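Local atomic coordinates of pngf-ii (Elizabethkingia meningoseptica, PDB entry 4R4X), a protein that probably hydrolyses the link between asparagine and the innermost N-acetylglucosamine of N-glycoproteins, releasing the intact glycan, as a bacterial peptide:N-glycosidase of the PNGase F family. Residues Gly434-Pro439 against Leu483-Trp488; Leu299-Thr304 against Ile424-Gly429; Thr398-Asp403 against Ile515-Pro520. All coordinates share one frame; numbering follows the deposited sequence.

Contact 1. Residues Gly434-Pro439 against Leu483-Trp488; sequences GDEFVP and LSRSNW
The backbones of Glu436 and Phe437 pass close to Ser486 and Arg485 without regular strand pairing, and Glu436 O accepts the amide of Ser486 (N to O, 2.9 Å). The serine side chain adds a second link, Ser486 OG donating to Asp435 O over 2.8 Å, nearly along the C=O axis. Ser486 is the centre of an inverse gamma turn. Its bonds join the loop ahead of strand 493-504 to the one ahead of strand 442-446, within the PNGase F C-terminal family region. Glu436 and Arg485 lie side by side and point the same way. The carboxylate uses the anti lone pair of Glu436 OE2 to meet Arg485 NE in a 2.8 Å salt bridge that is close to straight (163°) and in the guanidinium plane. A water joins the same oxygen to Arg485 NH2. Phe437 CE1 lies 3.7 Å above one guanidinium face, offset toward the rim, and Glu436 CG covers the centre of the Phe437 ring. Trp488, whose NE1 is hydrogen-bonded to Gly427 O, crosses Glu436 at about a right angle, its CZ2 3.4 Å from Glu436 CD. Arg485 CD sits over the centre of the indole.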
loop_
_atom_site.group_PDB
_atom_site.type_symbol
_atom_site.label_atom_id
_atom_site.label_comp_id
_atom_site.label_asym_id
_atom_site.label_seq_id
_atom_site.Cartn_x
_atom_site.Cartn_y
_atom_site.Cartn_z
ATOM N N GLY A 434 -3.558 -7.448 -34.128
ATOM C CA GLY A 434 -2.883 -8.237 -33.098
ATOM C C GLY A 434 -3.681 -8.195 -31.809
ATOM O O GLY A 434 -4.484 -7.285 -31.599
ATOM N N ASP A 435 -3.459 -9.177 -30.935
ATOM C CA ASP A 435 -4.319 -9.319 -29.772
ATOM C C ASP A 435 -4.120 -8.233 -28.677
ATOM O O ASP A 435 -4.884 -8.195 -27.745
ATOM C CB ASP A 435 -4.215 -10.716 -29.182
ATOM C CG ASP A 435 -4.900 -11.771 -30.043
ATOM O OD1 ASP A 435 -5.638 -11.404 -31.005
ATOM O OD2 ASP A 435 -4.709 -12.975 -29.739
ATOM N N GLU A 436 -3.117 -7.362 -28.800
ATOM C CA GLU A 436 -3.075 -6.160 -27.953
ATOM C C GLU A 436 -4.332 -5.318 -28.231
ATOM O O GLU A 436 -4.885 -4.689 -27.330
ATOM C CB GLU A 436 -1.840 -5.310 -28.257
ATOM C CG GLU A 436 -1.768 -3.997 -27.486
ATOM C CD GLU A 436 -0.444 -3.264 -27.661
ATOM O OE1 GLU A 436 0.494 -3.840 -28.273
ATOM O OE2 GLU A 436 -0.334 -2.086 -27.211
ATOM N N PHE A 437 -4.746 -5.280 -29.497
ATOM C CA PHE A 437 -5.737 -4.320 -29.953
ATOM C C PHE A 437 -7.076 -4.889 -30.401
ATOM O O PHE A 437 -7.974 -4.119 -30.789
ATOM C CB PHE A 437 -5.154 -3.453 -31.077
ATOM C CG PHE A 437 -3.995 -2.605 -30.635
ATOM C CD1 PHE A 437 -4.195 -1.555 -29.732
ATOM C CD2 PHE A 437 -2.701 -2.852 -31.116
ATOM C CE1 PHE A 437 -3.123 -0.771 -29.319
ATOM C CE2 PHE A 437 -1.632 -2.071 -30.711
ATOM C CZ PHE A 437 -1.846 -1.035 -29.791
ATOM N N VAL A 438 -7.234 -6.207 -30.323
ATOM C CA VAL A 438 -8.488 -6.857 -30.677
ATOM C C VAL A 438 -9.024 -7.656 -29.488
ATOM O O VAL A 438 -8.305 -8.456 -28.905
ATOM C CB VAL A 438 -8.281 -7.870 -31.822
ATOM C CG1 VAL A 438 -9.598 -8.509 -32.242
ATOM C CG2 VAL A 438 -7.559 -7.227 -33.005
ATOM N N PRO A 439 -10.300 -7.472 -29.136
ATOM C CA PRO A 439 -10.822 -8.175 -27.968
ATOM C C PRO A 439 -10.936 -9.681 -28.243
ATOM O O PRO A 439 -11.338 -10.075 -29.345
ATOM C CB PRO A 439 -12.217 -7.590 -27.779
ATOM C CG PRO A 439 -12.354 -6.478 -28.746
ATOM C CD PRO A 439 -11.311 -6.644 -29.796
ATOM N N LEU A 483 -5.158 4.342 -26.888
ATOM C CA LEU A 483 -5.908 3.324 -27.574
ATOM C C LEU A 483 -6.415 2.224 -26.631
ATOM O O LEU A 483 -5.724 1.831 -25.683
ATOM C CB LEU A 483 -5.071 2.703 -28.678
ATOM C CG LEU A 483 -4.490 3.656 -29.722
ATOM C CD1 LEU A 483 -3.579 2.854 -30.600
ATOM C CD2 LEU A 483 -5.608 4.297 -30.527
ATOM N N SER A 484 -7.628 1.768 -26.897
ATOM C CA SER A 484 -8.255 0.682 -26.154
ATOM C C SER A 484 -7.504 -0.636 -26.415
ATOM O O SER A 484 -7.049 -0.900 -27.538
ATOM C CB SER A 484 -9.751 0.576 -26.531
ATOM O OG SER A 484 -10.476 1.718 -26.089
ATOM N N ARG A 485 -7.344 -1.453 -25.368
ATOM C CA ARG A 485 -6.476 -2.614 -25.413
ATOM C C ARG A 485 -7.059 -3.777 -24.643
ATOM O O ARG A 485 -7.973 -3.597 -23.838
ATOM C CB ARG A 485 -5.138 -2.259 -24.789
ATOM C CG ARG A 485 -4.237 -1.422 -25.673
ATOM C CD ARG A 485 -3.029 -0.980 -24.861
ATOM N NE ARG A 485 -2.007 -0.375 -25.685
ATOM C CZ ARG A 485 -1.907 0.922 -25.991
ATOM N NH1 ARG A 485 -2.791 1.809 -25.579
ATOM N NH2 ARG A 485 -0.900 1.320 -26.746
ATOM N N SER A 486 -6.484 -4.962 -24.867
ATOM C CA SER A 486 -6.886 -6.194 -24.184
ATOM C C SER A 486 -6.374 -6.249 -22.750
ATOM O O SER A 486 -5.454 -7.011 -22.409
ATOM C CB SER A 486 -6.416 -7.414 -24.970
ATOM O OG SER A 486 -7.154 -7.545 -26.181
ATOM N N ASN A 487 -6.990 -5.412 -21.934
ATOM C CA ASN A 487 -6.924 -5.447 -20.476
ATOM C C ASN A 487 -5.719 -4.757 -19.873
ATOM O O ASN A 487 -5.368 -5.007 -18.712
ATOM C CB ASN A 487 -7.066 -6.860 -19.909
ATOM C CG ASN A 487 -7.827 -6.887 -18.592
ATOM O OD1 ASN A 487 -8.700 -6.057 -18.358
ATOM N ND2 ASN A 487 -7.513 -7.852 -17.736
ATOM N N TRP A 488 -5.132 -3.831 -20.620
ATOM C CA TRP A 488 -4.111 -2.977 -20.030
ATOM C C TRP A 488 -4.026 -1.620 -20.660
ATOM O O TRP A 488 -4.449 -1.450 -21.777
ATOM C CB TRP A 488 -2.762 -3.643 -20.110
ATOM C CG TRP A 488 -2.275 -4.075 -21.471
ATOM C CD1 TRP A 488 -2.670 -5.169 -22.185
ATOM C CD2 TRP A 488 -1.203 -3.476 -22.220
ATOM N NE1 TRP A 488 -1.930 -5.278 -23.335
ATOM C CE2 TRP A 488 -1.032 -4.241 -23.386
ATOM C CE3 TRP A 488 -0.407 -2.346 -22.029
ATOM C CZ2 TRP A 488 -0.079 -3.934 -24.338
ATOM C CZ3 TRP A 488 0.551 -2.038 -22.996
ATOM C CH2 TRP A 488 0.713 -2.833 -24.119
HETATM O O HOH W 1 1.638 -0.405 -27.134
HETATM O O HOH W 2 -7.993 -1.418 -30.016
#

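Contact 2. Residues Leu299-Thr304 against Ile424-Gly429; sequences LMRFFT and ITTGHG
Arg301 lays its guanidinium against Ile424 and Thr426, two residues that face it from a strand running in nearly the same direction, with segment axes 9.0 Å apart at 23°. Strands 297-303 and 416-428 each pair antiparallel with strand 493-504, which lies between them; that is why they run alike, in a sheet consistent with the jelly-roll architecture of PNGase F. The side chains therefore meet across the face of that middle strand, where Thr494 touches both Phe303 and Thr426.

The Arg301 chain starts with CG anti to the backbone N (chi1 170°), then bends at chi2 and chi3. It slides past Ile424 in the opposite direction, and Ile424 CG2 sits 3.5 Å above the middle of the guanidinium plane. Two weak hydrogen bonds tie the group to strand 416-428, two places across the sheet: Arg301 NH1 to Thr426 OG1 at 2.8 Å and Arg301 NH2 to Ile424 O at 3.3 Å. The strongest polar partner is Glu298, in a salt bridge to Arg301 NH2; Asn529 O also accepts from NH1.

Phe303 reaches tip to tip toward both Thr426 and His428. Thr426 OG1 lies at the edge of the phenyl ring, while the phenyl and imidazole rings meet rim to rim with their planes 33° apart. Trp488 stacks on both. Phe303 CE2 lies in the imidazole plane, 3.6 Å from His428 CE1, and on the same ring His428 NE2 shares a 2.8 Å hydrogen bond with Thr426 OG1.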
loop_
_atom_site.group_PDB
_atom_site.type_symbol
_atom_site.label_atom_id
_atom_site.label_comp_id
_atom_site.label_asym_id
_atom_site.label_seq_id
_atom_site.Cartn_x
_atom_site.Cartn_y
_atom_site.Cartn_z
ATOM N N LEU A 299 2.480 -10.606 -7.904
ATOM C CA LEU A 299 1.817 -9.714 -6.935
ATOM C C LEU A 299 1.039 -8.614 -7.656
ATOM O O LEU A 299 -0.070 -8.283 -7.254
ATOM C CB LEU A 299 2.818 -9.056 -5.984
ATOM C CG LEU A 299 3.674 -9.959 -5.103
ATOM C CD1 LEU A 299 4.400 -9.092 -4.063
ATOM C CD2 LEU A 299 2.802 -11.018 -4.406
HETATM N N MSE A 300 1.626 -8.072 -8.719
HETATM C CA MSE A 300 1.084 -6.904 -9.442
HETATM C C MSE A 300 1.591 -6.964 -10.857
HETATM O O MSE A 300 2.793 -7.007 -11.075
HETATM C CB MSE A 300 1.563 -5.583 -8.800
HETATM C CG MSE A 300 1.155 -4.322 -9.577
HETATM SE SE MSE A 300 2.444 -2.832 -9.347
HETATM C CE MSE A 300 2.837 -3.031 -7.430
ATOM N N ARG A 301 0.680 -6.977 -11.838
ATOM C CA ARG A 301 1.023 -6.860 -13.242
ATOM C C ARG A 301 0.778 -5.408 -13.629
ATOM O O ARG A 301 -0.303 -4.854 -13.350
ATOM C CB ARG A 301 0.168 -7.811 -14.100
ATOM C CG ARG A 301 0.269 -7.599 -15.615
ATOM C CD ARG A 301 1.061 -8.642 -16.379
ATOM N NE ARG A 301 0.666 -10.022 -16.090
ATOM C CZ ARG A 301 -0.261 -10.756 -16.715
ATOM N NH1 ARG A 301 -0.988 -10.280 -17.718
ATOM N NH2 ARG A 301 -0.495 -12.000 -16.287
ATOM N N PHE A 302 1.795 -4.773 -14.222
ATOM C CA PHE A 302 1.715 -3.363 -14.569
ATOM C C PHE A 302 2.384 -3.124 -15.911
ATOM O O PHE A 302 3.164 -3.954 -16.404
ATOM C CB PHE A 302 2.331 -2.452 -13.476
ATOM C CG PHE A 302 3.830 -2.586 -13.318
ATOM C CD1 PHE A 302 4.382 -3.615 -12.547
ATOM C CD2 PHE A 302 4.701 -1.672 -13.919
ATOM C CE1 PHE A 302 5.760 -3.746 -12.410
ATOM C CE2 PHE A 302 6.085 -1.801 -13.787
ATOM C CZ PHE A 302 6.619 -2.833 -13.029
ATOM N N PHE A 303 2.064 -1.983 -16.512
ATOM C CA PHE A 303 2.684 -1.611 -17.763
ATOM C C PHE A 303 3.271 -0.238 -17.616
ATOM O O PHE A 303 2.598 0.657 -17.130
ATOM C CB PHE A 303 1.662 -1.706 -18.879
ATOM C CG PHE A 303 1.248 -3.116 -19.136
ATOM C CD1 PHE A 303 0.281 -3.712 -18.351
ATOM C CD2 PHE A 303 1.943 -3.883 -20.050
ATOM C CE1 PHE A 303 -0.035 -5.056 -18.497
ATOM C CE2 PHE A 303 1.611 -5.223 -20.238
ATOM C CZ PHE A 303 0.637 -5.820 -19.440
ATOM N N THR A 304 4.525 -0.067 -18.019
ATOM C CA THR A 304 5.143 1.273 -17.964
ATOM C C THR A 304 4.510 2.186 -18.999
ATOM O O THR A 304 4.040 1.738 -20.056
ATOM C CB THR A 304 6.676 1.297 -18.146
ATOM O OG1 THR A 304 7.023 1.053 -19.520
ATOM C CG2 THR A 304 7.366 0.307 -17.248
ATOM N N ILE A 424 -5.176 -13.091 -13.777
ATOM C CA ILE A 424 -4.633 -11.885 -14.418
ATOM C C ILE A 424 -4.383 -12.187 -15.877
ATOM O O ILE A 424 -3.617 -13.083 -16.198
ATOM C CB ILE A 424 -3.325 -11.419 -13.759
ATOM C CG1 ILE A 424 -3.537 -11.237 -12.263
ATOM C CG2 ILE A 424 -2.843 -10.100 -14.373
ATOM C CD1 ILE A 424 -2.278 -10.887 -11.489
ATOM N N THR A 425 -5.021 -11.437 -16.763
ATOM C CA THR A 425 -4.864 -11.663 -18.190
ATOM C C THR A 425 -4.617 -10.377 -18.960
ATOM O O THR A 425 -5.318 -9.373 -18.730
ATOM C CB THR A 425 -6.077 -12.401 -18.812
ATOM O OG1 THR A 425 -5.853 -12.561 -20.218
ATOM C CG2 THR A 425 -7.413 -11.632 -18.573
ATOM N N THR A 426 -3.636 -10.433 -19.866
ATOM C CA THR A 426 -3.425 -9.387 -20.867
ATOM C C THR A 426 -3.074 -9.986 -22.226
ATOM O O THR A 426 -2.384 -11.000 -22.320
ATOM C CB THR A 426 -2.357 -8.358 -20.447
ATOM O OG1 THR A 426 -1.086 -8.982 -20.231
ATOM C CG2 THR A 426 -2.786 -7.637 -19.197
ATOM N N GLY A 427 -3.587 -9.339 -23.265
ATOM C CA GLY A 427 -3.431 -9.755 -24.621
ATOM C C GLY A 427 -2.415 -8.862 -25.305
ATOM O O GLY A 427 -2.344 -7.651 -25.039
ATOM N N HIS A 428 -1.606 -9.482 -26.160
ATOM C CA HIS A 428 -0.478 -8.812 -26.832
ATOM C C HIS A 428 -0.365 -9.196 -28.302
ATOM O O HIS A 428 -0.926 -10.206 -28.738
ATOM C CB HIS A 428 0.821 -9.150 -26.105
ATOM C CG HIS A 428 0.783 -8.784 -24.664
ATOM N ND1 HIS A 428 1.119 -7.530 -24.218
ATOM C CD2 HIS A 428 0.323 -9.460 -23.584
ATOM C CE1 HIS A 428 0.909 -7.458 -22.917
ATOM N NE2 HIS A 428 0.420 -8.613 -22.510
ATOM N N GLY A 429 0.388 -8.391 -29.050
ATOM C CA GLY A 429 0.431 -8.451 -30.524
ATOM C C GLY A 429 0.201 -7.039 -31.001
ATOM O O GLY A 429 -0.936 -6.613 -31.132
#

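Contact 3. Residues Thr398-Asp403 against Ile515-Pro520; sequences TMFNSD and IPQGAP
Ile515 sets its CD1 squarely over one face of the Phe400 ring, a CH-pi contact 3.9 Å from the centroid and only 4° off the ring normal. CG of Met399 (selenomethionine here) covers the opposite face, so the phenyl group is sandwiched between aliphatic carbons. The carbonyl oxygens Phe400 O and Ile515 O come within 2.9 Å of each other although both are acceptors. A water accepts from Ile515 N and lies 2.9 Å from Phe400 O, one of several acceptors competing for its protons. Pro516 is the centre of an inverse gamma turn, and Gln517 after it faces the other loop. The Gln517 side chain is extended, with CG anti to the backbone N (chi1 -178°), and its amide works both ways: NE2 donates to Thr398 O at 2.9 Å, and OE1 accepts from Phe400 N at 3.3 Å. Both donors stand above the plane of the carbonyl they meet. The Gln517 amide lies almost parallel to that of Asn401, whose ND2 is hydrogen-bonded to Asn280 OD1. These loops precede strands 406-412 and 527-537; Phe400 rests on Val406 of the first and shares Val530 of the second with Ile515.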
loop_
_atom_site.group_PDB
_atom_site.type_symbol
_atom_site.label_atom_id
_atom_site.label_comp_id
_atom_site.label_asym_id
_atom_site.label_seq_id
_atom_site.Cartn_x
_atom_site.Cartn_y
_atom_site.Cartn_z
ATOM N N THR A 398 2.563 -18.098 -26.697
ATOM C CA THR A 398 1.846 -18.270 -27.950
ATOM C C THR A 398 1.050 -19.585 -27.994
ATOM O O THR A 398 0.649 -20.051 -29.067
ATOM C CB THR A 398 2.858 -18.245 -29.097
ATOM O OG1 THR A 398 3.879 -19.252 -28.860
ATOM C CG2 THR A 398 3.520 -16.900 -29.167
HETATM N N MSE A 399 0.766 -20.164 -26.829
HETATM C CA MSE A 399 0.161 -21.505 -26.764
HETATM C C MSE A 399 -1.309 -21.544 -27.084
HETATM O O MSE A 399 -1.882 -22.615 -27.217
HETATM C CB MSE A 399 0.395 -22.141 -25.387
HETATM C CG MSE A 399 -0.349 -21.523 -24.216
HETATM SE SE MSE A 399 0.670 -20.000 -23.471
HETATM C CE MSE A 399 2.190 -20.973 -22.680
ATOM N N PHE A 400 -1.931 -20.387 -27.232
ATOM C CA PHE A 400 -3.380 -20.326 -27.297
ATOM C C PHE A 400 -3.934 -20.499 -28.701
ATOM O O PHE A 400 -5.144 -20.499 -28.897
ATOM C CB PHE A 400 -3.857 -19.059 -26.606
ATOM C CG PHE A 400 -3.638 -19.094 -25.128
ATOM C CD1 PHE A 400 -4.418 -19.917 -24.329
ATOM C CD2 PHE A 400 -2.657 -18.332 -24.537
ATOM C CE1 PHE A 400 -4.217 -19.974 -22.974
ATOM C CE2 PHE A 400 -2.460 -18.370 -23.169
ATOM C CZ PHE A 400 -3.235 -19.199 -22.384
ATOM N N ASN A 401 -3.061 -20.734 -29.677
ATOM C CA ASN A 401 -3.561 -21.189 -30.983
ATOM C C ASN A 401 -4.018 -22.654 -30.999
ATOM O O ASN A 401 -4.590 -23.093 -31.986
ATOM C CB ASN A 401 -2.585 -20.901 -32.120
ATOM C CG ASN A 401 -1.339 -21.773 -32.082
ATOM O OD1 ASN A 401 -0.820 -22.167 -33.139
ATOM N ND2 ASN A 401 -0.846 -22.064 -30.904
ATOM N N SER A 402 -3.778 -23.405 -29.923
ATOM C CA SER A 402 -4.324 -24.753 -29.793
ATOM C C SER A 402 -5.561 -24.652 -28.931
ATOM O O SER A 402 -5.545 -23.940 -27.927
ATOM C CB SER A 402 -3.345 -25.701 -29.110
ATOM O OG SER A 402 -4.019 -26.847 -28.600
ATOM N N ASP A 403 -6.598 -25.415 -29.278
ATOM C CA ASP A 403 -7.800 -25.496 -28.436
ATOM C C ASP A 403 -7.493 -25.964 -27.003
ATOM O O ASP A 403 -8.255 -25.659 -26.095
ATOM C CB ASP A 403 -8.861 -26.411 -29.066
ATOM C CG ASP A 403 -10.173 -26.418 -28.268
ATOM O OD1 ASP A 403 -10.914 -25.417 -28.307
ATOM O OD2 ASP A 403 -10.444 -27.405 -27.566
ATOM N N ILE A 515 -8.237 -19.395 -25.212
ATOM C CA ILE A 515 -8.355 -18.045 -25.794
ATOM C C ILE A 515 -8.142 -18.189 -27.305
ATOM O O ILE A 515 -7.177 -18.852 -27.706
ATOM C CB ILE A 515 -7.244 -17.116 -25.227
ATOM C CG1 ILE A 515 -7.296 -17.089 -23.698
ATOM C CG2 ILE A 515 -7.354 -15.704 -25.760
ATOM C CD1 ILE A 515 -6.095 -16.397 -23.066
ATOM N N PRO A 516 -9.017 -17.596 -28.153
ATOM C CA PRO A 516 -8.860 -17.697 -29.612
ATOM C C PRO A 516 -7.783 -16.728 -30.109
ATOM O O PRO A 516 -8.081 -15.658 -30.658
ATOM C CB PRO A 516 -10.251 -17.351 -30.159
ATOM C CG PRO A 516 -10.849 -16.494 -29.114
ATOM C CD PRO A 516 -10.241 -16.870 -27.797
ATOM N N GLN A 517 -6.537 -17.139 -29.895
ATOM C CA GLN A 517 -5.357 -16.318 -30.161
ATOM C C GLN A 517 -5.317 -15.953 -31.625
ATOM O O GLN A 517 -5.635 -16.782 -32.487
ATOM C CB GLN A 517 -4.118 -17.102 -29.787
ATOM C CG GLN A 517 -2.784 -16.389 -29.962
ATOM C CD GLN A 517 -1.675 -17.254 -29.413
ATOM O OE1 GLN A 517 -1.469 -17.314 -28.197
ATOM N NE2 GLN A 517 -0.955 -17.930 -30.304
ATOM N N GLY A 518 -4.939 -14.719 -31.914
ATOM C CA GLY A 518 -4.946 -14.232 -33.295
ATOM C C GLY A 518 -3.766 -14.803 -34.065
ATOM O O GLY A 518 -2.760 -15.210 -33.464
ATOM N N ALA A 519 -3.893 -14.821 -35.396
ATOM C CA ALA A 519 -2.864 -15.365 -36.294
ATOM C C ALA A 519 -1.684 -14.399 -36.403
ATOM O O ALA A 519 -1.870 -13.188 -36.251
ATOM C CB ALA A 519 -3.457 -15.609 -37.679
ATOM N N PRO A 520 -0.469 -14.928 -36.631
ATOM C CA PRO A 520 0.684 -14.042 -36.808
ATOM C C PRO A 520 0.603 -13.207 -38.079
ATOM O O PRO A 520 -0.169 -13.513 -38.977
ATOM C CB PRO A 520 1.891 -14.995 -36.860
ATOM C CG PRO A 520 1.332 -16.373 -37.034
ATOM C CD PRO A 520 -0.088 -16.353 -36.565
HETATM O O HOH W 3 -6.814 -21.540 -26.824
#

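Contacts 1 and 2 have centres 11 Å apart and are joined directly: Asn487 ND2 lies 2.8 Å from Thr425 O, probably a hydrogen bond, and Trp488 CE3 packs 3.4 Å from Phe303 CG. Contact 3, centred 15 Å from contact 1, meets it through Asp435 OD2 and Gly518 N, 2.8 Å apart, probably a hydrogen bond. Contacts 2 and 3 do not touch, their nearest atoms being about 5 Å apart, and their segments alternate along the chain. Contact 1 therefore touches both others, reaching contact 2 mainly through segment 483-488 and contact 3 through Asp435; Asp435 CB also packs 3.4 Å from His428 O. None of the zinc ligands Glu52, Asp159, His542 and His545 belongs to these segments.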